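Local coordinates for protein glucose-resistance amylase regulator (Weissella paramesenteroides ATCC 33313, PDB 4RK6) that binds D-glucose between its two lobes and probably acts as a DNA-binding transcriptional regulator of the LacI family, at residues Leu75-Pro78 / Ser79-Asp83; Asp198-Gly201 / Gln202-Asn206. All coordinates share one frame; numbering follows the deposited sequence.

Interaction 1 (Leu75-Pro78 / Ser79-Asp83)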
loop_
_atom_site.group_PDB
_atom_site.type_symbol
_atom_site.label_atom_id
_atom_site.label_comp_id
_atom_site.label_asym_id
_atom_site.label_seq_id
_atom_site.Cartn_x
_atom_site.Cartn_y
_atom_site.Cartn_z
ATOM N N LEU A 75 -8.892 15.110 4.242
ATOM C CA LEU A 75 -9.975 15.860 4.870
ATOM C C LEU A 75 -9.373 17.087 5.579
ATOM O O LEU A 75 -10.107 17.932 6.091
ATOM C CB LEU A 75 -10.753 14.978 5.850
ATOM N N ASP A 76 -8.041 17.206 5.536
ATOM C CA ASP A 76 -7.267 18.093 6.403
ATOM C C ASP A 76 -6.624 19.305 5.684
ATOM O O ASP A 76 -5.685 19.916 6.201
ATOM C CB ASP A 76 -6.165 17.251 7.072
ATOM C CG ASP A 76 -6.074 17.474 8.570
ATOM O OD1 ASP A 76 -6.419 18.577 9.049
ATOM O OD2 ASP A 76 -5.651 16.534 9.274
ATOM N N ILE A 77 -7.141 19.693 4.525
ATOM C CA ILE A 77 -6.510 20.757 3.745
ATOM C C ILE A 77 -6.844 22.107 4.366
ATOM O O ILE A 77 -8.017 22.363 4.680
ATOM C CB ILE A 77 -6.997 20.749 2.281
ATOM C CG1 ILE A 77 -6.705 19.384 1.623
ATOM C CG2 ILE A 77 -6.344 21.873 1.488
ATOM C CD1 ILE A 77 -5.232 19.094 1.412
ATOM N N PRO A 78 -5.842 22.985 4.522
ATOM C CA PRO A 78 -6.179 24.305 5.064
ATOM C C PRO A 78 -7.023 25.141 4.102
ATOM O O PRO A 78 -6.810 25.119 2.888
ATOM C CB PRO A 78 -4.815 24.959 5.274
ATOM C CG PRO A 78 -3.898 24.235 4.354
ATOM C CD PRO A 78 -4.386 22.823 4.396
ATOM N N SER A 79 -7.975 25.891 4.649
ATOM C CA SER A 79 -8.828 26.744 3.825
ATOM C C SER A 79 -8.058 27.705 2.944
ATOM O O SER A 79 -8.480 27.969 1.815
ATOM C CB SER A 79 -9.814 27.511 4.718
ATOM O OG SER A 79 -10.626 26.588 5.434
ATOM N N TRP A 80 -6.943 28.251 3.446
ATOM C CA TRP A 80 -6.164 29.214 2.689
ATOM C C TRP A 80 -5.600 28.608 1.394
ATOM O O TRP A 80 -5.429 29.327 0.432
ATOM C CB TRP A 80 -5.031 29.875 3.524
ATOM C CG TRP A 80 -4.009 28.926 4.118
ATOM C CD1 TRP A 80 -3.934 28.512 5.419
ATOM C CD2 TRP A 80 -2.913 28.299 3.432
ATOM N NE1 TRP A 80 -2.869 27.654 5.586
ATOM C CE2 TRP A 80 -2.227 27.505 4.383
ATOM C CE3 TRP A 80 -2.445 28.335 2.111
ATOM C CZ2 TRP A 80 -1.096 26.744 4.051
ATOM C CZ3 TRP A 80 -1.324 27.570 1.776
ATOM C CH2 TRP A 80 -0.672 26.779 2.745
HETATM N N MSE A 81 -5.316 27.308 1.383
HETATM C CA MSE A 81 -4.792 26.644 0.172
HETATM C C MSE A 81 -5.867 26.557 -0.886
HETATM O O MSE A 81 -5.614 26.836 -2.040
HETATM C CB MSE A 81 -4.247 25.218 0.462
HETATM C CG MSE A 81 -3.511 24.650 -0.757
HETATM SE SE MSE A 81 -2.902 22.837 -0.267
HETATM C CE MSE A 81 -1.597 23.458 1.052
ATOM N N ILE A 82 -7.074 26.179 -0.475
ATOM C CA ILE A 82 -8.213 26.089 -1.387
ATOM C C ILE A 82 -8.484 27.479 -1.942
ATOM O O ILE A 82 -8.525 27.673 -3.156
ATOM C CB ILE A 82 -9.467 25.528 -0.686
ATOM C CG1 ILE A 82 -9.251 24.064 -0.294
ATOM C CG2 ILE A 82 -10.694 25.658 -1.590
ATOM C CD1 ILE A 82 -10.248 23.548 0.724
ATOM N N ASP A 83 -8.623 28.463 -1.056
ATOM C CA ASP A 83 -8.812 29.844 -1.493
ATOM C C ASP A 83 -7.708 30.358 -2.417
ATOM O O ASP A 83 -8.011 30.899 -3.462
ATOM C CB ASP A 83 -8.970 30.804 -0.306
ATOM C CG ASP A 83 -10.329 30.692 0.360
ATOM O OD1 ASP A 83 -11.359 30.842 -0.348
ATOM O OD2 ASP A 83 -10.362 30.464 1.600
#

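Interaction 2 (Asp198-Gly201 / Gln202-Asn206)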
loop_
_atom_site.group_PDB
_atom_site.type_symbol
_atom_site.label_atom_id
_atom_site.label_comp_id
_atom_site.label_asym_id
_atom_site.label_seq_id
_atom_site.Cartn_x
_atom_site.Cartn_y
_atom_site.Cartn_z
ATOM N N ASP A 198 -10.185 -1.251 5.937
ATOM C CA ASP A 198 -9.875 -2.682 5.866
ATOM C C ASP A 198 -8.838 -3.164 6.913
ATOM O O ASP A 198 -9.013 -4.233 7.516
ATOM C CB ASP A 198 -9.371 -3.075 4.478
ATOM C CG ASP A 198 -10.367 -2.735 3.371
ATOM O OD1 ASP A 198 -11.604 -2.777 3.590
ATOM O OD2 ASP A 198 -9.865 -2.434 2.274
HETATM N N MSE A 199 -7.785 -2.377 7.128
HETATM C CA MSE A 199 -6.691 -2.768 8.045
HETATM C C MSE A 199 -7.213 -2.847 9.468
HETATM O O MSE A 199 -6.748 -3.659 10.236
HETATM C CB MSE A 199 -5.497 -1.814 7.943
HETATM C CG MSE A 199 -4.563 -2.246 6.836
HETATM SE SE MSE A 199 -3.666 -3.887 7.447
HETATM C CE MSE A 199 -2.329 -3.746 6.009
ATOM N N VAL A 200 -8.214 -2.033 9.814
ATOM C CA VAL A 200 -8.828 -2.125 11.136
ATOM C C VAL A 200 -9.425 -3.522 11.290
ATOM O O VAL A 200 -9.275 -4.168 12.332
ATOM C CB VAL A 200 -9.900 -1.040 11.347
ATOM C CG1 VAL A 200 -10.621 -1.223 12.679
ATOM C CG2 VAL A 200 -9.296 0.345 11.222
ATOM N N GLY A 201 -10.110 -3.998 10.252
ATOM C CA GLY A 201 -10.687 -5.332 10.243
ATOM C C GLY A 201 -9.637 -6.428 10.382
ATOM O O GLY A 201 -9.827 -7.402 11.100
ATOM N N GLN A 202 -8.505 -6.248 9.713
ATOM C CA GLN A 202 -7.419 -7.205 9.846
ATOM C C GLN A 202 -6.887 -7.247 11.302
ATOM O O GLN A 202 -6.515 -8.317 11.821
ATOM C CB GLN A 202 -6.321 -6.873 8.858
ATOM C CG GLN A 202 -5.131 -7.788 8.912
ATOM C CD GLN A 202 -5.442 -9.165 8.382
ATOM O OE1 GLN A 202 -5.430 -9.386 7.156
ATOM N NE2 GLN A 202 -5.722 -10.103 9.283
ATOM N N GLY A 203 -6.816 -6.085 11.922
ATOM C CA GLY A 203 -6.366 -5.972 13.327
ATOM C C GLY A 203 -7.289 -6.709 14.256
ATOM O O GLY A 203 -6.851 -7.416 15.148
ATOM N N LEU A 204 -8.584 -6.538 14.033
ATOM C CA LEU A 204 -9.597 -7.242 14.806
ATOM C C LEU A 204 -9.485 -8.766 14.649
ATOM O O LEU A 204 -9.541 -9.517 15.641
ATOM C CB LEU A 204 -10.978 -6.809 14.344
ATOM C CG LEU A 204 -11.411 -5.411 14.804
ATOM C CD1 LEU A 204 -12.578 -4.945 13.954
ATOM C CD2 LEU A 204 -11.815 -5.458 16.259
ATOM N N ILE A 205 -9.323 -9.237 13.411
ATOM C CA ILE A 205 -9.172 -10.668 13.168
ATOM C C ILE A 205 -7.981 -11.225 13.951
ATOM O O ILE A 205 -8.089 -12.257 14.639
ATOM C CB ILE A 205 -8.988 -10.959 11.670
ATOM C CG1 ILE A 205 -10.324 -10.819 10.941
ATOM C CG2 ILE A 205 -8.385 -12.351 11.466
ATOM C CD1 ILE A 205 -10.178 -10.963 9.442
ATOM N N ASN A 206 -6.852 -10.539 13.865
ATOM C CA ASN A 206 -5.652 -11.026 14.529
ATOM C C ASN A 206 -5.763 -10.974 16.044
ATOM O O ASN A 206 -5.250 -11.871 16.708
ATOM C CB ASN A 206 -4.394 -10.300 14.032
ATOM C CG ASN A 206 -3.932 -10.824 12.693
ATOM O OD1 ASN A 206 -4.502 -11.769 12.169
ATOM N ND2 ASN A 206 -2.901 -10.233 12.141
#

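Interaction 1 (Leu75-Pro78 / Ser79-Asp83)
Pro-78 sits at the N-cap position of helix 79-87 and meets the indole of Trp-80 two residues on. The contact is a CH-pi interaction: Pro-78 CB lies over the face of the five-membered ring, 3.7 Å from its centroid and 26° off the ring normal. Pro-78 CG reaches further along the same face, 3.7 Å from Trp-80 CE2. Trp-80 CG is held between its own backbone N and carbonyl carbon (chi1 59°), which folds the indole back over the proline.

One backbone hydrogen bond spans the turn. Met-81 N gives it to Pro-78 O at 3.0 Å, from well above the carbonyl plane and with a bent N-H...O angle of 137°.

The remaining contacts are apolar. Ile-77 CG2 lies 4.0 Å from SE of selenomethionine Met-81 and 4.1 Å from Ile-82 CG1. Pro-78 CG also rests against Met-81 CB.

Trp-80 NE1 is hydrogen-bonded to Glu-52. This helix start follows strand 69-72 in an alpha/beta lobe. Pro-78, Trp-80 and Met-81 pack on Gln-55 of helix 52-64, while Ile-77 and Met-81 rest on Leu-48 of strand 42-48.

Interaction 2 (Asp198-Gly201 / Gln202-Asn206)
Gln-202 N donates to Asp-198 O at 3.0 Å, the first of four successive i to i+4 backbone bonds in the opening turns of helix 198-210. Gly-203 N pairs with Met-199 O, Leu-204 N with Val-200 O and Ile-205 N with Gly-201 O. The N-H...O angle opens from 152° at Gln-202 N to Asp-198 O to 164° at Ile-205 N to Gly-201 O. Asn-206 N continues the series, bonding to Gln-202 O.

Side chains add little across the turns. Val-200 CG1 approaches Leu-204 CD1 at 4.4 Å, and SE of selenomethionine Met-199 lies 4.2 Å from Gln-202 CB. Leu-204 CD1 lies 4.2 Å from Gly-201 CA. Ile-205 CG1 lies beside its own backbone N and rests 3.5 Å from Gly-201 O.

The polar ends find partners elsewhere. Asp-198 OD1 accepts from Thr-223 OG1 and Gly-226 N, and OD2 accepts from Leu-227 N. Gln-202 OE1 bonds to Gln-229 NE2; Gln-202 CG is anti to the backbone N (chi1 179°), which carries the chain outward, and the chain then bends at chi2. Asn-206 ND2 is hydrogen-bonded to Tyr-172 OH and to Ile-232 O of the second subunit.

The buried carboxylate of Asp-198 is thus gripped by three bonds, and the two backbone N-H donors would probably stabilise its negative charge. The bonds tie the helix start to the end of strand 220-223 and to the loop after it, which carries the glucose-pocket residue Asp-225. Asn-206 links the same helix to the other subunit.

How the interactions relate
From the N terminus, interaction 1 comes first, where the loop after strand 69-72 turns into helix 79-87. Interaction 2 follows much later, in helix 198-210, between strands 192-195 and 220-223. Interaction 1 closes the first turn of its helix and interaction 2 spans successive turns; neither closes a long loop. They run in series and neither nest nor cross. The centres of interactions 1 and 2 are about 31 Å apart, on opposite sides of the chain's centre; their nearest atoms are about 16 Å apart. Residues 75-83 join the end of the loop after strand 69-72 to helix 79-87 in one lobe. Residues 198-206 belong to a beta-alpha-beta unit in the other, beside the second subunit.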